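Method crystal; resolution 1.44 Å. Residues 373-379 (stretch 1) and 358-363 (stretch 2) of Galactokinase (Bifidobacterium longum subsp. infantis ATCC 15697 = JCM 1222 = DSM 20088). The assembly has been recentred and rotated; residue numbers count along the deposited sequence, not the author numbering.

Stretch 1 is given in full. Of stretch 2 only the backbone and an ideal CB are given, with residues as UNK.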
ATOM      1  N   ILE A 373       3.185  -7.971   9.222  1.00  9.84           N
ATOM      2  CA  ILE A 373       4.255  -8.792   8.657  1.00 10.50           C
ATOM      3  C   ILE A 373       3.662  -9.706   7.617  1.00  9.90           C
ATOM      4  O   ILE A 373       2.480 -10.051   7.628  1.00 11.92           O
ATOM      5  CB  ILE A 373       5.073  -9.555   9.734  1.00 10.87           C
ATOM      6  CG1 ILE A 373       4.335 -10.744  10.352  1.00 12.23           C
ATOM      7  CG2 ILE A 373       5.617  -8.639  10.777  1.00 12.93           C
ATOM      8  CD1 ILE A 373       5.261 -11.831  10.660  1.00 14.07           C
ATOM      9  N   ILE A 374       4.547 -10.192   6.770  1.00 10.07           N
ATOM     10  CA  ILE A 374       4.261 -11.242   5.796  1.00  9.87           C
ATOM     11  C   ILE A 374       5.340 -12.303   5.921  1.00 11.27           C
ATOM     12  O   ILE A 374       6.457 -12.045   6.331  1.00 11.05           O
ATOM     13  CB  ILE A 374       4.157 -10.676   4.384  1.00 11.39           C
ATOM     14  CG1 ILE A 374       5.512 -10.252   3.855  1.00 12.65           C
ATOM     15  CG2 ILE A 374       3.105  -9.567   4.346  1.00 11.50           C
ATOM     16  CD1 ILE A 374       5.508  -9.673   2.463  1.00 12.20           C
ATOM     17  N   ALA A 375       4.959 -13.501   5.539  1.00 10.31           N
ATOM     18  CA  ALA A 375       5.868 -14.642   5.521  1.00 11.20           C
ATOM     19  C   ALA A 375       5.511 -15.575   4.385  1.00 11.21           C
ATOM     20  O   ALA A 375       4.308 -15.923   4.181  1.00 12.78           O
ATOM     21  CB  ALA A 375       5.805 -15.354   6.869  1.00 12.46           C
ATOM     22  N   LEU A 376       6.535 -16.031   3.698  1.00 11.43           N
ATOM     23  CA  LEU A 376       6.425 -17.114   2.716  1.00 12.40           C
ATOM     24  C   LEU A 376       6.536 -18.369   3.556  1.00 11.77           C
ATOM     25  O   LEU A 376       7.570 -18.588   4.144  1.00 14.37           O
ATOM     26  CB  LEU A 376       7.518 -17.021   1.666  1.00 14.96           C
ATOM     27  CG  LEU A 376       7.316 -15.969   0.611  1.00 17.61           C
ATOM     28  CD1 LEU A 376       8.631 -15.840  -0.205  1.00 16.85           C
ATOM     29  CD2 LEU A 376       6.148 -16.288  -0.317  1.00 17.85           C
ATOM     30  N   VAL A 377       5.493 -19.193   3.504  1.00 11.29           N
ATOM     31  CA  VAL A 377       5.425 -20.428   4.275  1.00 11.65           C
ATOM     32  C   VAL A 377       4.915 -21.541   3.371  1.00 13.43           C
ATOM     33  O   VAL A 377       4.325 -21.269   2.333  1.00 13.90           O
ATOM     34  CB  VAL A 377       4.536 -20.261   5.512  1.00 13.17           C
ATOM     35  CG1 VAL A 377       4.938 -19.070   6.323  1.00 13.36           C
ATOM     36  CG2 VAL A 377       3.080 -20.189   5.143  1.00 12.89           C
ATOM     37  N   ASP A 378       5.106 -22.779   3.805  1.00 14.26           N
ATOM     38  CA  ASP A 378       4.483 -23.879   3.040  1.00 15.42           C
ATOM     39  C   ASP A 378       2.967 -23.826   3.159  1.00 13.37           C
ATOM     40  O   ASP A 378       2.412 -23.477   4.234  1.00 15.77           O
ATOM     41  CB  ASP A 378       4.985 -25.242   3.463  1.00 17.00           C
ATOM     42  CG  ASP A 378       6.443 -25.479   3.057  1.00 20.34           C
ATOM     43  OD1 ASP A 378       6.834 -25.075   1.919  1.00 21.98           O
ATOM     44  OD2 ASP A 378       7.181 -25.949   3.887  1.00 24.79           O
ATOM     45  N   LYS A 379       2.305 -24.229   2.099  1.00 13.58           N
ATOM     46  CA  LYS A 379       0.838 -24.304   2.109  1.00 15.08           C
ATOM     47  C   LYS A 379       0.415 -25.153   3.295  1.00 15.41           C
ATOM     48  O   LYS A 379       0.997 -26.260   3.454  1.00 16.76           O
ATOM     49  CB  LYS A 379       0.394 -25.006   0.851  1.00 19.05           C
ATOM     50  CG  LYS A 379      -1.085 -25.200   0.621  1.00 27.01           C
ATOM     51  CD  LYS A 379      -1.430 -26.191  -0.532  1.00 34.46           C
ATOM     52  CE  LYS A 379      -0.446 -27.307  -0.908  1.00 28.37           C
ATOM     53  NZ  LYS A 379      -0.787 -27.835  -2.253  1.00 34.81           N
ATOM     54  N   UNK A 358       9.664 -22.159  10.552  1.00 18.04           N
ATOM     55  CA  UNK A 358       9.729 -22.789   9.225  1.00 19.30           C
ATOM     56  C   UNK A 358       9.431 -21.851   8.080  1.00 18.47           C
ATOM     57  O   UNK A 358       9.403 -22.347   6.954  1.00 20.69           O
ATOM     58  CB  UNK A 358       8.751 -23.964   9.162  1.00 19.30           C
ATOM     59  N   UNK A 359       9.143 -20.573   8.320  1.00 15.11           N
ATOM     60  CA  UNK A 359       9.000 -19.649   7.169  1.00 14.34           C
ATOM     61  C   UNK A 359      10.260 -19.672   6.294  1.00 12.35           C
ATOM     62  O   UNK A 359      11.326 -19.615   6.818  1.00 14.06           O
ATOM     63  CB  UNK A 359       8.730 -18.224   7.655  1.00 14.34           C
ATOM     64  N   UNK A 360      10.088 -19.648   4.988  1.00 11.96           N
ATOM     65  CA  UNK A 360      11.198 -19.406   4.038  1.00 13.23           C
ATOM     66  C   UNK A 360      11.771 -18.032   4.318  1.00 11.91           C
ATOM     67  O   UNK A 360      12.951 -17.817   4.275  1.00 12.71           O
ATOM     68  CB  UNK A 360      10.733 -19.510   2.584  1.00 13.23           C
ATOM     69  N   UNK A 361      10.870 -17.097   4.650  1.00 10.56           N
ATOM     70  CA  UNK A 361      11.290 -15.792   5.106  1.00 10.97           C
ATOM     71  C   UNK A 361      10.103 -14.982   5.571  1.00 10.72           C
ATOM     72  O   UNK A 361       8.962 -15.376   5.286  1.00 12.22           O
ATOM     73  CB  UNK A 361      12.041 -15.050   3.999  1.00 10.97           C
ATOM     74  N   UNK A 362      10.386 -13.914   6.268  1.00 11.46           N
ATOM     75  CA  UNK A 362       9.335 -13.080   6.866  1.00 11.64           C
ATOM     76  C   UNK A 362       9.848 -11.651   7.036  1.00 10.83           C
ATOM     77  O   UNK A 362      11.052 -11.432   7.313  1.00 12.30           O
ATOM     78  CB  UNK A 362       8.885 -13.651   8.212  1.00 11.64           C
ATOM     79  N   UNK A 363       8.942 -10.687   6.894  1.00 10.20           N
ATOM     80  CA  UNK A 363       9.325  -9.284   6.949  1.00  9.57           C
ATOM     81  C   UNK A 363       8.096  -8.464   7.266  1.00  9.02           C
ATOM     82  O   UNK A 363       7.002  -8.792   6.808  1.00 11.32           O
ATOM     83  CB  UNK A 363       9.966  -8.826   5.637  1.00  9.57           C
TER

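The strand of stretch 1 begins earlier in the chain and runs through D378, leaving K379 outside it; the strand at positions 361-363 runs against it at 170°, nearly antiparallel.

Position 358 has phi/psi of 101/0, and its ideal CB has nothing of stretch 1 within 5.5 Å. Positive phi by itself favours glycine. The deposited residue is G358; a water bridges its O (3.0 Å from the water O, water donating) and D378 N (2.9 Å from the water O, water accepting).

At position 359 CA-to-CB points sideways, and the ideal CB lies 3.7 Å from L376 O, 4.1 Å from V377 CG1 and 4.2 Å from A375 CB. Two of these three neighbours are apolar, which suits a small apolar residue, although the sideways direction does not exclude a larger one. It is A359, whose CB meets V377 CG1 at 4.0 Å and A375 CB at 4.1 Å.

Position 360 points toward stretch 1, its ideal CB 3.6 Å from L376 O. Its N donates to L376 O (2.9 Å, 135°), a bond that any residue except proline could make. Farther out stands the carboxylate of D378, an acceptor that invites a long side chain ending in a donor: tyrosine, lysine or arginine would be candidates. The deposited Y360, chi1 m, carries its OH to D378 OD1, donating a 2.6 Å hydrogen bond. L376 O, V377 C and D378 OD1 all lie at the ring edge, and Y360 CB packs 4.1 Å from L376 CB.

Position 361 pairs with L376, and its O accepts from L376 N (3.0 Å, 143°). The ideal CB is 5.5 Å from L376 CB, so stretch 1 alone would admit a small side chain as well as none. The residue is G361; its O also receives a CA-H...O contact from A375 CA at 3.2 Å.

Position 362 is the non-hydrogen-bonded partner of A375, with CA atoms 4.0 Å apart. Its ideal CB is 3.5 Å from I374 O and 3.8 Å from A375 CB, a setting that favours small apolar residues. A362 fits, its CB touching A375 CB.

Position 363 pairs with I374: its N donates to I374 O (2.9 Å), and its O accepts from I374 N (2.8 Å). CA-to-CB points to the sheet face shared with I374 and L376, where the isoleucine offers aliphatic surface but no charge; aliphatic or long side chains would suit. The deposited R363 lays its CG 3.8 Å from I374 CG1, while its guanidinium nitrogens are hydrogen-bonded elsewhere in the structure.

Stretch 2, residues 358-363: GAYGAR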
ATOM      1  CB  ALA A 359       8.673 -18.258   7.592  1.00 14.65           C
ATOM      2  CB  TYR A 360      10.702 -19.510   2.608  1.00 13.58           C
ATOM      3  CG  TYR A 360      10.344 -20.895   2.206  1.00 15.33           C
ATOM      4  CD1 TYR A 360      11.319 -21.783   1.785  1.00 16.83           C
ATOM      5  CD2 TYR A 360       9.043 -21.314   2.272  1.00 14.13           C
ATOM      6  CE1 TYR A 360      10.965 -23.060   1.386  1.00 21.13           C
ATOM      7  CE2 TYR A 360       8.706 -22.592   1.977  1.00 16.69           C
ATOM      8  CZ  TYR A 360       9.658 -23.475   1.499  1.00 16.73           C
ATOM      9  OH  TYR A 360       9.248 -24.730   1.150  1.00 21.02           O
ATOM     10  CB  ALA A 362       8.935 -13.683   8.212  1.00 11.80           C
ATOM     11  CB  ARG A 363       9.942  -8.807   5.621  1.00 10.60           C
ATOM     12  CG  ARG A 363       9.062  -8.989   4.397  1.00 11.75           C
ATOM     13  CD  ARG A 363       9.749  -8.660   3.095  1.00 12.77           C
ATOM     14  NE  ARG A 363      10.026  -7.254   3.063  1.00 12.99           N
ATOM     15  CZ  ARG A 363       9.160  -6.261   2.832  1.00 11.15           C
ATOM     16  NH1 ARG A 363       9.544  -5.032   3.060  1.00 12.17           N
ATOM     17  NH2 ARG A 363       7.983  -6.457   2.324  1.00 12.55           N
TER
HETATM   18  O   HOH W   1       6.584 -22.966   6.238  1.00 22.56           O
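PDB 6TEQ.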